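PDB 5MKW: DNA annealing helicase and endonuclease ZRANB3 from Homo sapiens, which anneals and cleaves DNA to help restart stalled replication forks and limit inappropriate recombination, and is represented here by its HNH endonuclease domain. Local coordinates for residues Asn60-Ile63 with Gly69-Trp72; Ser40-Leu45 with Arg64-Gly69; Leu32-Ala37 with Asn44-Thr49. All blocks are in the same frame, centred on the assembly; numbering follows the deposited sequence.

Interaction 1 of 3, residues Asn60-Ile63 with Gly69-Trp72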
ATOM      1  N   ASN A  60      15.050  -0.208  -2.926  1.00 23.20           N
ATOM      2  CA  ASN A  60      16.307   0.398  -2.488  1.00 22.63           C
ATOM      3  C   ASN A  60      16.058   1.279  -1.221  1.00 21.95           C
ATOM      4  O   ASN A  60      16.863   1.310  -0.291  1.00 20.42           O
ATOM      5  CB  ASN A  60      16.920   1.261  -3.585  1.00 23.57           C
ATOM      6  CG  ASN A  60      17.524   0.460  -4.705  1.00 24.10           C
ATOM      7  OD1 ASN A  60      17.838  -0.723  -4.538  1.00 24.41           O
ATOM      8  ND2 ASN A  60      17.737   1.117  -5.838  1.00 22.25           N
ATOM      9  N   GLU A  61      14.943   1.981  -1.170  1.00 22.67           N
ATOM     10  CA  GLU A  61      14.651   2.795   0.042  1.00 24.92           C
ATOM     11  C   GLU A  61      14.399   1.926   1.259  1.00 22.60           C
ATOM     12  O   GLU A  61      14.745   2.287   2.398  1.00 22.61           O
ATOM     13  CB  GLU A  61      13.418   3.635  -0.144  1.00 27.86           C
ATOM     14  CG  GLU A  61      13.596   4.817  -1.070  1.00 33.59           C
ATOM     15  CD  GLU A  61      12.267   5.491  -1.302  1.00 39.72           C
ATOM     16  OE1 GLU A  61      11.333   5.320  -0.457  1.00 42.71           O
ATOM     17  OE2 GLU A  61      12.121   6.134  -2.364  1.00 49.83           O
ATOM     18  N   MET A  62      13.709   0.829   1.012  1.00 22.62           N
ATOM     19  CA  MET A  62      13.421  -0.149   2.070  1.00 21.11           C
ATOM     20  C   MET A  62      14.663  -0.842   2.639  1.00 21.82           C
ATOM     21  O   MET A  62      14.664  -1.245   3.779  1.00 20.53           O
ATOM     22  CB  MET A  62      12.416  -1.175   1.545  1.00 20.40           C
ATOM     23  CG  MET A  62      11.022  -0.551   1.326  1.00 19.88           C
ATOM     24  SD  MET A  62       9.957  -1.480   0.208  1.00 18.98           S
ATOM     25  CE  MET A  62       9.140  -2.682   1.236  1.00 19.83           C
ATOM     26  N   ILE A  63      15.696  -1.041   1.818  1.00 21.58           N
ATOM     27  CA  ILE A  63      16.952  -1.609   2.311  1.00 22.19           C
ATOM     28  C   ILE A  63      17.675  -0.607   3.213  1.00 22.63           C
ATOM     29  O   ILE A  63      18.261  -0.962   4.233  1.00 21.42           O
ATOM     30  CB  ILE A  63      17.837  -2.018   1.102  1.00 23.81           C
ATOM     31  CG1 ILE A  63      17.239  -3.221   0.384  1.00 23.54           C
ATOM     32  CG2 ILE A  63      19.264  -2.271   1.525  1.00 24.36           C
ATOM     33  CD1 ILE A  63      17.707  -3.384  -1.055  1.00 27.58           C
ATOM     34  N   GLY A  69       4.795   2.939   5.765  1.00 18.95           N
ATOM     35  CA  GLY A  69       4.219   3.249   4.476  1.00 17.93           C
ATOM     36  C   GLY A  69       4.813   2.556   3.254  1.00 17.41           C
ATOM     37  O   GLY A  69       4.176   2.511   2.216  1.00 16.53           O
ATOM     38  N   HIS A  70       5.998   1.969   3.377  1.00 17.23           N
ATOM     39  CA  HIS A  70       6.528   1.129   2.316  1.00 17.59           C
ATOM     40  C   HIS A  70       5.834  -0.195   2.207  1.00 16.73           C
ATOM     41  O   HIS A  70       5.954  -0.876   1.176  1.00 17.04           O
ATOM     42  CB  HIS A  70       8.029   0.851   2.506  1.00 18.83           C
ATOM     43  CG  HIS A  70       8.893   2.040   2.320  1.00 20.26           C
ATOM     44  ND1 HIS A  70       9.978   2.285   3.127  1.00 20.24           N
ATOM     45  CD2 HIS A  70       8.884   3.021   1.375  1.00 20.35           C
ATOM     46  CE1 HIS A  70      10.611   3.358   2.687  1.00 22.49           C
ATOM     47  NE2 HIS A  70       9.986   3.801   1.609  1.00 21.67           N
ATOM     48  N   PHE A  71       5.198  -0.617   3.288  1.00 16.31           N
ATOM     49  CA  PHE A  71       4.624  -1.958   3.391  1.00 16.25           C
ATOM     50  C   PHE A  71       3.085  -1.978   3.235  1.00 16.71           C
ATOM     51  O   PHE A  71       2.533  -2.922   2.653  1.00 16.61           O
ATOM     52  CB  PHE A  71       5.058  -2.575   4.730  1.00 16.94           C
ATOM     53  CG  PHE A  71       6.533  -2.840   4.814  1.00 17.11           C
ATOM     54  CD1 PHE A  71       7.419  -1.809   5.104  1.00 17.00           C
ATOM     55  CD2 PHE A  71       7.042  -4.045   4.394  1.00 16.96           C
ATOM     56  CE1 PHE A  71       8.800  -2.032   5.100  1.00 18.16           C
ATOM     57  CE2 PHE A  71       8.398  -4.268   4.370  1.00 18.01           C
ATOM     58  CZ  PHE A  71       9.292  -3.260   4.747  1.00 18.22           C
ATOM     59  N   TRP A  72       2.389  -1.010   3.835  1.00 16.58           N
ATOM     60  CA  TRP A  72       0.923  -0.929   3.710  1.00 16.90           C
ATOM     61  C   TRP A  72       0.438   0.518   3.659  1.00 16.84           C
ATOM     62  O   TRP A  72       1.106   1.431   4.144  1.00 16.51           O
ATOM     63  CB  TRP A  72       0.168  -1.718   4.822  1.00 18.08           C
ATOM     64  CG  TRP A  72       0.379  -1.266   6.196  1.00 18.33           C
ATOM     65  CD1 TRP A  72       1.367  -1.663   7.042  1.00 20.06           C
ATOM     66  CD2 TRP A  72      -0.430  -0.340   6.934  1.00 20.84           C
ATOM     67  NE1 TRP A  72       1.253  -1.026   8.258  1.00 20.87           N
ATOM     68  CE2 TRP A  72       0.141  -0.227   8.228  1.00 20.89           C
ATOM     69  CE3 TRP A  72      -1.597   0.365   6.649  1.00 23.23           C
ATOM     70  CZ2 TRP A  72      -0.396   0.580   9.225  1.00 23.18           C
ATOM     71  CZ3 TRP A  72      -2.123   1.226   7.648  1.00 24.55           C
ATOM     72  CH2 TRP A  72      -1.533   1.278   8.935  1.00 24.16           C
TER
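The imidazole of His70 meets helix 56-64 with one face and one edge: Met62 CG lies over the face, 3.5 Å from His70 CG, while Glu61 OE1 stands at the edge, tilted 22° from the ring plane. The neighbouring ring, that of Phe71, receives the methyl of the same methionine. Met62 CE sits over its face, off centre toward the rim, in a CH-pi contact 3.7 Å from the ring centroid. Met62 thus serves two aromatic rings. Its CG covers the imidazole, and the chain then bends at the sulfur (chi3 87°), which turns CE toward the phenyl face. SD completes a Met-aromatic contact with Phe71, 5.2 Å from the ring centroid, and also passes His70 CB.

The polar half of the contact is one hydrogen bond, from His70 NE2 to Glu61 OE1 at 2.9 Å, moderately bent. The donor meets OE1 nearly along the C-O direction, yet carboxylate and imidazole planes are turned 54° against each other. Were an alanine here, Glu61 OE1 would lose this donor, and a gap would probably open beside Met62 CG, setting the carboxylate free to turn.

Leu30 and Leu34 of helix 27-36 and the ring of Pro66 also touch Phe71. The residues 69-72 lead into the first strand of the nuclease domain, and both imidazole nitrogens are engaged. NE2 gives its hydrogen to Glu61 while ND1 accepts from Gly67 N, which implies a ring fixed in rotation, tying the segment 69-72 to the preceding helix.

Interaction 2 of 3, residues Ser40-Leu45 with Arg64-Gly69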
ATOM      1  N   SER A  40      22.300  -5.311   5.906  1.00 33.64           N
ATOM      2  CA  SER A  40      22.913  -6.281   4.999  1.00 33.07           C
ATOM      3  C   SER A  40      22.035  -7.519   4.758  1.00 31.82           C
ATOM      4  O   SER A  40      22.261  -8.254   3.818  1.00 30.80           O
ATOM      5  CB  SER A  40      24.281  -6.700   5.532  1.00 37.56           C
ATOM      6  OG  SER A  40      24.125  -7.476   6.704  1.00 42.65           O
ATOM      7  N   GLN A  41      21.072  -7.797   5.628  1.00 31.58           N
ATOM      8  CA  GLN A  41      20.110  -8.883   5.364  1.00 30.82           C
ATOM      9  C   GLN A  41      18.822  -8.464   4.649  1.00 27.35           C
ATOM     10  O   GLN A  41      18.037  -9.315   4.276  1.00 26.67           O
ATOM     11  CB  GLN A  41      19.750  -9.556   6.665  1.00 34.94           C
ATOM     12  CG  GLN A  41      20.950 -10.237   7.307  1.00 41.36           C
ATOM     13  CD  GLN A  41      20.574 -10.728   8.671  1.00 47.33           C
ATOM     14  OE1 GLN A  41      19.378 -10.824   8.984  1.00 50.41           O
ATOM     15  NE2 GLN A  41      21.565 -10.891   9.540  1.00 48.79           N
ATOM     16  N   ARG A  42      18.584  -7.171   4.492  1.00 24.34           N
ATOM     17  CA  ARG A  42      17.253  -6.689   4.037  1.00 23.09           C
ATOM     18  C   ARG A  42      16.920  -7.044   2.591  1.00 24.31           C
ATOM     19  O   ARG A  42      15.821  -7.478   2.289  1.00 21.09           O
ATOM     20  CB  ARG A  42      17.142  -5.193   4.249  1.00 20.81           C
ATOM     21  CG  ARG A  42      17.150  -4.810   5.715  1.00 20.21           C
ATOM     22  CD  ARG A  42      16.869  -3.340   5.894  1.00 21.78           C
ATOM     23  NE  ARG A  42      16.668  -2.970   7.270  1.00 21.31           N
ATOM     24  CZ  ARG A  42      17.058  -1.808   7.784  1.00 21.23           C
ATOM     25  NH1 ARG A  42      17.772  -0.963   7.074  1.00 20.69           N
ATOM     26  NH2 ARG A  42      16.858  -1.564   9.066  1.00 19.63           N
ATOM     27  N   LYS A  43      17.924  -6.999   1.722  1.00 25.15           N
ATOM     28  CA  LYS A  43      17.674  -7.241   0.319  1.00 27.38           C
ATOM     29  C   LYS A  43      17.115  -8.660   0.146  1.00 29.40           C
ATOM     30  O   LYS A  43      16.097  -8.869  -0.523  1.00 27.38           O
ATOM     31  CB  LYS A  43      18.950  -7.016  -0.501  1.00 30.11           C
ATOM     32  CG  LYS A  43      18.792  -7.158  -2.010  1.00 31.37           C
ATOM     33  CD  LYS A  43      20.171  -7.080  -2.645  1.00 36.98           C
ATOM     34  CE  LYS A  43      20.084  -6.990  -4.151  1.00 42.84           C
ATOM     35  NZ  LYS A  43      21.239  -6.213  -4.703  1.00 47.35           N
ATOM     36  N   ASN A  44      17.781  -9.650   0.724  1.00 29.50           N
ATOM     37  CA  ASN A  44      17.330 -11.032   0.525  1.00 30.44           C
ATOM     38  C   ASN A  44      15.972 -11.305   1.133  1.00 28.29           C
ATOM     39  O   ASN A  44      15.173 -12.017   0.540  1.00 27.58           O
ATOM     40  CB  ASN A  44      18.337 -12.036   1.098  1.00 35.29           C
ATOM     41  CG  ASN A  44      19.595 -12.150   0.244  1.00 41.21           C
ATOM     42  OD1 ASN A  44      19.604 -11.841  -0.964  1.00 41.78           O
ATOM     43  ND2 ASN A  44      20.666 -12.642   0.864  1.00 45.13           N
ATOM     44  N   LEU A  45      15.693 -10.708   2.285  1.00 26.17           N
ATOM     45  CA  LEU A  45      14.352 -10.785   2.860  1.00 27.29           C
ATOM     46  C   LEU A  45      13.303 -10.210   1.899  1.00 27.30           C
ATOM     47  O   LEU A  45      12.212 -10.765   1.771  1.00 25.86           O
ATOM     48  CB  LEU A  45      14.278 -10.015   4.196  1.00 28.67           C
ATOM     49  CG  LEU A  45      15.065 -10.660   5.353  1.00 33.01           C
ATOM     50  CD1 LEU A  45      15.121  -9.693   6.535  1.00 32.77           C
ATOM     51  CD2 LEU A  45      14.512 -12.012   5.798  1.00 33.66           C
ATOM     52  N   ARG A  64      17.619   0.677   2.836  1.00 24.22           N
ATOM     53  CA  ARG A  64      18.314   1.715   3.578  0.50 24.97           C
ATOM     54  C   ARG A  64      17.576   1.986   4.883  1.00 23.41           C
ATOM     55  O   ARG A  64      18.186   2.123   5.940  1.00 21.81           O
ATOM     56  CB  ARG A  64      18.380   2.989   2.727  0.50 27.76           C
ATOM     57  CG  ARG A  64      19.015   4.191   3.392  0.50 29.46           C
ATOM     58  CD  ARG A  64      19.328   5.283   2.349  0.50 31.00           C
ATOM     59  NE  ARG A  64      19.167   4.824   0.961  0.50 30.53           N
ATOM     60  CZ  ARG A  64      18.140   5.151   0.188  0.50 30.88           C
ATOM     61  NH1 ARG A  64      17.185   5.926   0.673  0.50 33.02           N
ATOM     62  NH2 ARG A  64      18.051   4.701  -1.060  0.50 30.86           N
ATOM     63  N   ASN A  65      16.263   2.148   4.784  1.00 22.15           N
ATOM     64  CA  ASN A  65      15.488   2.678   5.892  1.00 21.85           C
ATOM     65  C   ASN A  65      14.005   2.409   5.752  1.00 21.34           C
ATOM     66  O   ASN A  65      13.249   3.253   5.266  1.00 17.54           O
ATOM     67  CB  ASN A  65      15.731   4.176   6.007  1.00 22.70           C
ATOM     68  CG  ASN A  65      14.966   4.798   7.179  1.00 24.34           C
ATOM     69  OD1 ASN A  65      14.746   4.165   8.218  1.00 24.16           O
ATOM     70  ND2 ASN A  65      14.588   6.032   7.017  1.00 21.94           N
ATOM     71  N   PRO A  66      13.590   1.199   6.109  1.00 21.78           N
ATOM     72  CA  PRO A  66      12.197   0.881   5.851  1.00 20.75           C
ATOM     73  C   PRO A  66      11.283   1.721   6.756  1.00 21.13           C
ATOM     74  O   PRO A  66      11.639   2.046   7.911  1.00 22.28           O
ATOM     75  CB  PRO A  66      12.102  -0.604   6.184  1.00 22.36           C
ATOM     76  CG  PRO A  66      13.263  -0.889   7.060  1.00 22.23           C
ATOM     77  CD  PRO A  66      14.349   0.050   6.644  1.00 22.48           C
ATOM     78  N   GLY A  67      10.174   2.154   6.196  1.00 20.97           N
ATOM     79  CA  GLY A  67       9.031   2.757   6.970  1.00 21.69           C
ATOM     80  C   GLY A  67       7.716   2.085   6.694  1.00 20.00           C
ATOM     81  O   GLY A  67       7.576   1.387   5.699  1.00 18.92           O
ATOM     82  N   GLU A  68       6.742   2.259   7.613  1.00 20.13           N
ATOM     83  CA  GLU A  68       5.530   1.519   7.609  0.60 18.71           C
ATOM     84  C   GLU A  68       4.809   1.697   6.256  1.00 18.87           C
ATOM     85  O   GLU A  68       4.216   0.796   5.719  1.00 17.69           O
ATOM     86  CB  GLU A  68       4.690   2.033   8.832  0.60 20.29           C
ATOM     87  CG  GLU A  68       5.312   1.715  10.229  0.60 19.36           C
ATOM     88  CD  GLU A  68       6.340   2.730  10.864  0.60 20.15           C
ATOM     89  OE1 GLU A  68       6.998   3.573  10.134  0.60 16.03           O
ATOM     90  OE2 GLU A  68       6.615   2.556  12.140  0.60 17.34           O
ATOM     91  N   GLY A  69       4.795   2.939   5.765  1.00 18.95           N
ATOM     92  CA  GLY A  69       4.219   3.249   4.476  1.00 17.93           C
ATOM     93  C   GLY A  69       4.813   2.556   3.254  1.00 17.41           C
ATOM     94  O   GLY A  69       4.176   2.511   2.216  1.00 16.53           O
TER
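Arg42 of helix 39-47 carries this contact, reaching across to the chain just after helix 56-64, where its guanidinium lies against the ring of Pro66. The packing part comes from Pro66 CD, which rests over the centre of one guanidinium face, 3.5 Å from Arg42 CZ. CG of the proline follows at 4.0 Å from Arg42 NE, so one side of the pyrrolidine, not a single atom, covers the group, and the two side chains cross at about a right angle. The chain of Arg42 is extended from CG to NE, with CG placed opposite its own carbonyl carbon (chi1 -66°); this full reach brings the flat group to the proline.

Polar contacts gather at the guanidinium edge. Arg42 NH1 approaches Arg64 O to 3.3 Å and makes a hydrogen bond to Ile63 O of the same helix end. The other two nitrogens turn to helix 27-36, NE to Leu34 O and NH2 to Arg35 O. All three nitrogens are therefore engaged by backbone carbonyls, which would hold the plane against rotation, with its face to Pro66. Placing a positive group near the carbonyl ends of two helices is probably electrostatically favourable as well.

A glycerol, probably from the crystallisation liquor, lies about 3 Å from the Arg42 side chain at nearest atoms. Joining helices 27-36, 39-47 and 56-64 through one arginine, the contact belongs to the helical part of the domain that leads into its HNH core, the two antiparallel strands and following helix of the ββα-metal (His-Me finger) fold.

Interaction 3 of 3, residues Leu32-Ala37 with Asn44-Thr49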
ATOM      1  N   LEU A  32       8.189  -4.834  10.586  1.00 19.93           N
ATOM      2  CA  LEU A  32       8.935  -4.905  11.852  1.00 21.74           C
ATOM      3  C   LEU A  32      10.172  -5.773  11.691  1.00 22.38           C
ATOM      4  O   LEU A  32      11.213  -5.463  12.243  1.00 21.23           O
ATOM      5  CB  LEU A  32       8.080  -5.462  12.983  1.00 23.19           C
ATOM      6  CG  LEU A  32       6.884  -4.626  13.372  1.00 25.87           C
ATOM      7  CD1 LEU A  32       5.929  -5.449  14.222  1.00 29.31           C
ATOM      8  CD2 LEU A  32       7.365  -3.393  14.121  1.00 27.72           C
ATOM      9  N   ARG A  33      10.032  -6.874  10.962  1.00 23.99           N
ATOM     10  CA  ARG A  33      11.154  -7.769  10.706  0.50 25.65           C
ATOM     11  C   ARG A  33      12.273  -7.054   9.923  1.00 25.88           C
ATOM     12  O   ARG A  33      13.467  -7.120  10.301  1.00 21.65           O
ATOM     13  CB  ARG A  33      10.651  -9.015   9.982  0.50 28.11           C
ATOM     14  CG  ARG A  33      11.752  -9.952   9.484  0.50 31.33           C
ATOM     15  CD  ARG A  33      12.174 -11.026  10.476  0.50 32.44           C
ATOM     16  NE  ARG A  33      13.043 -11.998   9.815  0.50 33.64           N
ATOM     17  CZ  ARG A  33      14.366 -12.021   9.916  0.50 33.02           C
ATOM     18  NH1 ARG A  33      15.002 -11.155  10.684  0.50 32.45           N
ATOM     19  NH2 ARG A  33      15.048 -12.939   9.261  0.50 35.84           N
ATOM     20  N   LEU A  34      11.890  -6.297   8.893  1.00 23.43           N
ATOM     21  CA  LEU A  34      12.852  -5.539   8.125  1.00 22.65           C
ATOM     22  C   LEU A  34      13.513  -4.438   8.924  1.00 21.65           C
ATOM     23  O   LEU A  34      14.726  -4.242   8.854  1.00 24.44           O
ATOM     24  CB  LEU A  34      12.234  -5.031   6.787  1.00 24.31           C
ATOM     25  CG  LEU A  34      12.560  -6.165   5.818  1.00 29.44           C
ATOM     26  CD1 LEU A  34      11.395  -6.768   5.122  1.00 34.68           C
ATOM     27  CD2 LEU A  34      13.712  -5.858   4.864  1.00 28.20           C
ATOM     28  N   ARG A  35      12.720  -3.696   9.672  1.00 22.21           N
ATOM     29  CA  ARG A  35      13.231  -2.603  10.456  1.00 22.51           C
ATOM     30  C   ARG A  35      14.370  -3.093  11.341  1.00 22.03           C
ATOM     31  O   ARG A  35      15.391  -2.418  11.497  1.00 21.35           O
ATOM     32  CB  ARG A  35      12.136  -1.987  11.309  1.00 22.43           C
ATOM     33  CG  ARG A  35      12.572  -0.762  12.096  1.00 23.70           C
ATOM     34  CD  ARG A  35      11.495  -0.337  13.105  1.00 23.90           C
ATOM     35  NE  ARG A  35      11.430  -1.333  14.168  1.00 24.50           N
ATOM     36  CZ  ARG A  35      10.392  -1.491  15.000  1.00 24.15           C
ATOM     37  NH1 ARG A  35       9.414  -0.624  15.055  1.00 22.37           N
ATOM     38  NH2 ARG A  35      10.413  -2.456  15.875  1.00 26.49           N
ATOM     39  N   ASP A  36      14.161  -4.240  11.962  1.00 22.44           N
ATOM     40  CA  ASP A  36      15.061  -4.674  12.975  1.00 24.22           C
ATOM     41  C   ASP A  36      16.143  -5.616  12.483  1.00 24.35           C
ATOM     42  O   ASP A  36      17.022  -5.986  13.252  1.00 25.08           O
ATOM     43  CB  ASP A  36      14.260  -5.305  14.104  1.00 24.80           C
ATOM     44  CG  ASP A  36      13.434  -4.291  14.884  1.00 28.72           C
ATOM     45  OD1 ASP A  36      13.714  -3.062  14.878  1.00 28.01           O
ATOM     46  OD2 ASP A  36      12.512  -4.756  15.576  1.00 31.00           O
ATOM     47  N   ALA A  37      16.077  -6.002  11.219  1.00 24.69           N
ATOM     48  CA  ALA A  37      17.176  -6.695  10.561  1.00 24.46           C
ATOM     49  C   ALA A  37      18.317  -5.744  10.236  1.00 26.97           C
ATOM     50  O   ALA A  37      18.104  -4.588   9.908  1.00 25.00           O
ATOM     51  CB  ALA A  37      16.705  -7.366   9.295  1.00 23.19           C
ATOM     52  N   ASN A  44      17.781  -9.650   0.724  1.00 29.50           N
ATOM     53  CA  ASN A  44      17.330 -11.032   0.525  1.00 30.44           C
ATOM     54  C   ASN A  44      15.972 -11.305   1.133  1.00 28.29           C
ATOM     55  O   ASN A  44      15.173 -12.017   0.540  1.00 27.58           O
ATOM     56  CB  ASN A  44      18.337 -12.036   1.098  1.00 35.29           C
ATOM     57  CG  ASN A  44      19.595 -12.150   0.244  1.00 41.21           C
ATOM     58  OD1 ASN A  44      19.604 -11.841  -0.964  1.00 41.78           O
ATOM     59  ND2 ASN A  44      20.666 -12.642   0.864  1.00 45.13           N
ATOM     60  N   LEU A  45      15.693 -10.708   2.285  1.00 26.17           N
ATOM     61  CA  LEU A  45      14.352 -10.785   2.860  1.00 27.29           C
ATOM     62  C   LEU A  45      13.303 -10.210   1.899  1.00 27.30           C
ATOM     63  O   LEU A  45      12.212 -10.765   1.771  1.00 25.86           O
ATOM     64  CB  LEU A  45      14.278 -10.015   4.196  1.00 28.67           C
ATOM     65  CG  LEU A  45      15.065 -10.660   5.353  1.00 33.01           C
ATOM     66  CD1 LEU A  45      15.121  -9.693   6.535  1.00 32.77           C
ATOM     67  CD2 LEU A  45      14.512 -12.012   5.798  1.00 33.66           C
ATOM     68  N   LEU A  46      13.588  -9.045   1.314  1.00 23.81           N
ATOM     69  CA  LEU A  46      12.595  -8.397   0.483  1.00 24.12           C
ATOM     70  C   LEU A  46      12.339  -9.199  -0.782  1.00 25.57           C
ATOM     71  O   LEU A  46      11.207  -9.273  -1.246  1.00 26.88           O
ATOM     72  CB  LEU A  46      13.026  -6.973   0.129  1.00 23.65           C
ATOM     73  CG  LEU A  46      12.983  -5.959   1.277  1.00 23.70           C
ATOM     74  CD1 LEU A  46      13.775  -4.711   0.918  1.00 25.34           C
ATOM     75  CD2 LEU A  46      11.536  -5.571   1.616  1.00 22.39           C
ATOM     76  N   TYR A  47      13.387  -9.750  -1.391  1.00 26.15           N
ATOM     77  CA  TYR A  47      13.200 -10.499  -2.636  1.00 26.35           C
ATOM     78  C   TYR A  47      12.707 -11.929  -2.438  1.00 25.47           C
ATOM     79  O   TYR A  47      12.362 -12.590  -3.411  1.00 24.59           O
ATOM     80  CB  TYR A  47      14.491 -10.512  -3.469  1.00 28.54           C
ATOM     81  CG  TYR A  47      14.734  -9.190  -4.194  1.00 31.47           C
ATOM     82  CD1 TYR A  47      14.150  -8.934  -5.442  1.00 32.36           C
ATOM     83  CD2 TYR A  47      15.432  -8.158  -3.581  1.00 31.19           C
ATOM     84  CE1 TYR A  47      14.385  -7.741  -6.097  1.00 31.76           C
ATOM     85  CE2 TYR A  47      15.619  -6.935  -4.209  1.00 32.51           C
ATOM     86  CZ  TYR A  47      15.135  -6.761  -5.486  1.00 31.54           C
ATOM     87  OH  TYR A  47      15.356  -5.572  -6.137  1.00 35.98           O
ATOM     88  N   ALA A  48      12.640 -12.379  -1.188  1.00 24.84           N
ATOM     89  CA  ALA A  48      12.138 -13.712  -0.876  1.00 26.63           C
ATOM     90  C   ALA A  48      10.643 -13.744  -0.665  1.00 26.09           C
ATOM     91  O   ALA A  48      10.110 -14.819  -0.462  1.00 25.20           O
ATOM     92  CB  ALA A  48      12.822 -14.261   0.364  1.00 27.57           C
ATOM     93  N   THR A  49       9.960 -12.600  -0.727  1.00 23.28           N
ATOM     94  CA  THR A  49       8.527 -12.579  -0.446  1.00 22.66           C
ATOM     95  C   THR A  49       7.786 -11.588  -1.343  1.00 23.03           C
ATOM     96  O   THR A  49       8.330 -11.148  -2.342  1.00 22.82           O
ATOM     97  CB  THR A  49       8.283 -12.405   1.076  1.00 22.34           C
ATOM     98  OG1 THR A  49       6.949 -12.745   1.364  1.00 21.86           O
ATOM     99  CG2 THR A  49       8.588 -11.037   1.566  1.00 23.37           C
TER
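Beside the leucine packing of Leu34 with Leu46, the shortest side-chain hydrogen bond within the two segments is Arg35 NE to Asp36 OD1, 3.0 Å and nearly straight at 169°, a salt bridge between neighbours on helix 27-36. Arg35 holds the carboxylate side-on, NE on one oxygen and NH2 on the other. The carboxylate lies at the guanidinium edge, although NE reaches OD1 from above the carboxylate plane.

Across the two helices the contact is mainly apolar, with no polar bond between the segments. Leu34 sets its branched end against that of Leu46: CD2 of Leu34 lies 3.7 Å from Leu46 CG, and CD1 of Leu34 is equally near Leu46 CD2, so both methyls take part at normal packing distance. Leu34 CD2 also approaches Leu45 CB at 4.2 Å, wedging into the angle between the two leucines of helix 39-47.

Leu45 points at the first helix and divides its branches. CD1 meets the methyl of Ala37, just after helix 27-36, 3.9 Å from its CB, and lies over the face of the Arg33 guanidinium, while CD2 approaches Arg33 NH2. The arginine gets there through a bend at chi2 (90°), with CG opposite the backbone nitrogen, and it crosses Leu45 at about a right angle; Arg33 has two conformers, so this cover is provisional.

Helices 27-36 and 39-47 follow one another across a short turn, and these side chains close the pair as a helical hairpin. Helix 56-64 packs against the pair, with Met62 and Ile63 on Leu46, while Leu56 and Leu59 of that helix touch Tyr47.

How the interactions relate
The three contacts form one continuous patch on the same side of the chain's centre. Interactions 2 and 3 have centres about 5 Å apart and share Asn44 and Leu45; Arg42 NE bonds Leu34 O at 2.8 Å between them. Interaction 1 lies about 6 Å from interaction 2, centre to centre, joined through Ile63 O to Arg42 NH1 at 2.9 Å, and about 10 Å from interaction 3, where Met62 CE meets Leu46 CD2 at 3.8 Å. Interaction 1 lies nearer the metal: the Phe71 side chain is about 10 Å from the zinc ion held by Cys20, Cys23, Cys96 and Cys99, the Leu46 side chain of interaction 3 about 14 Å.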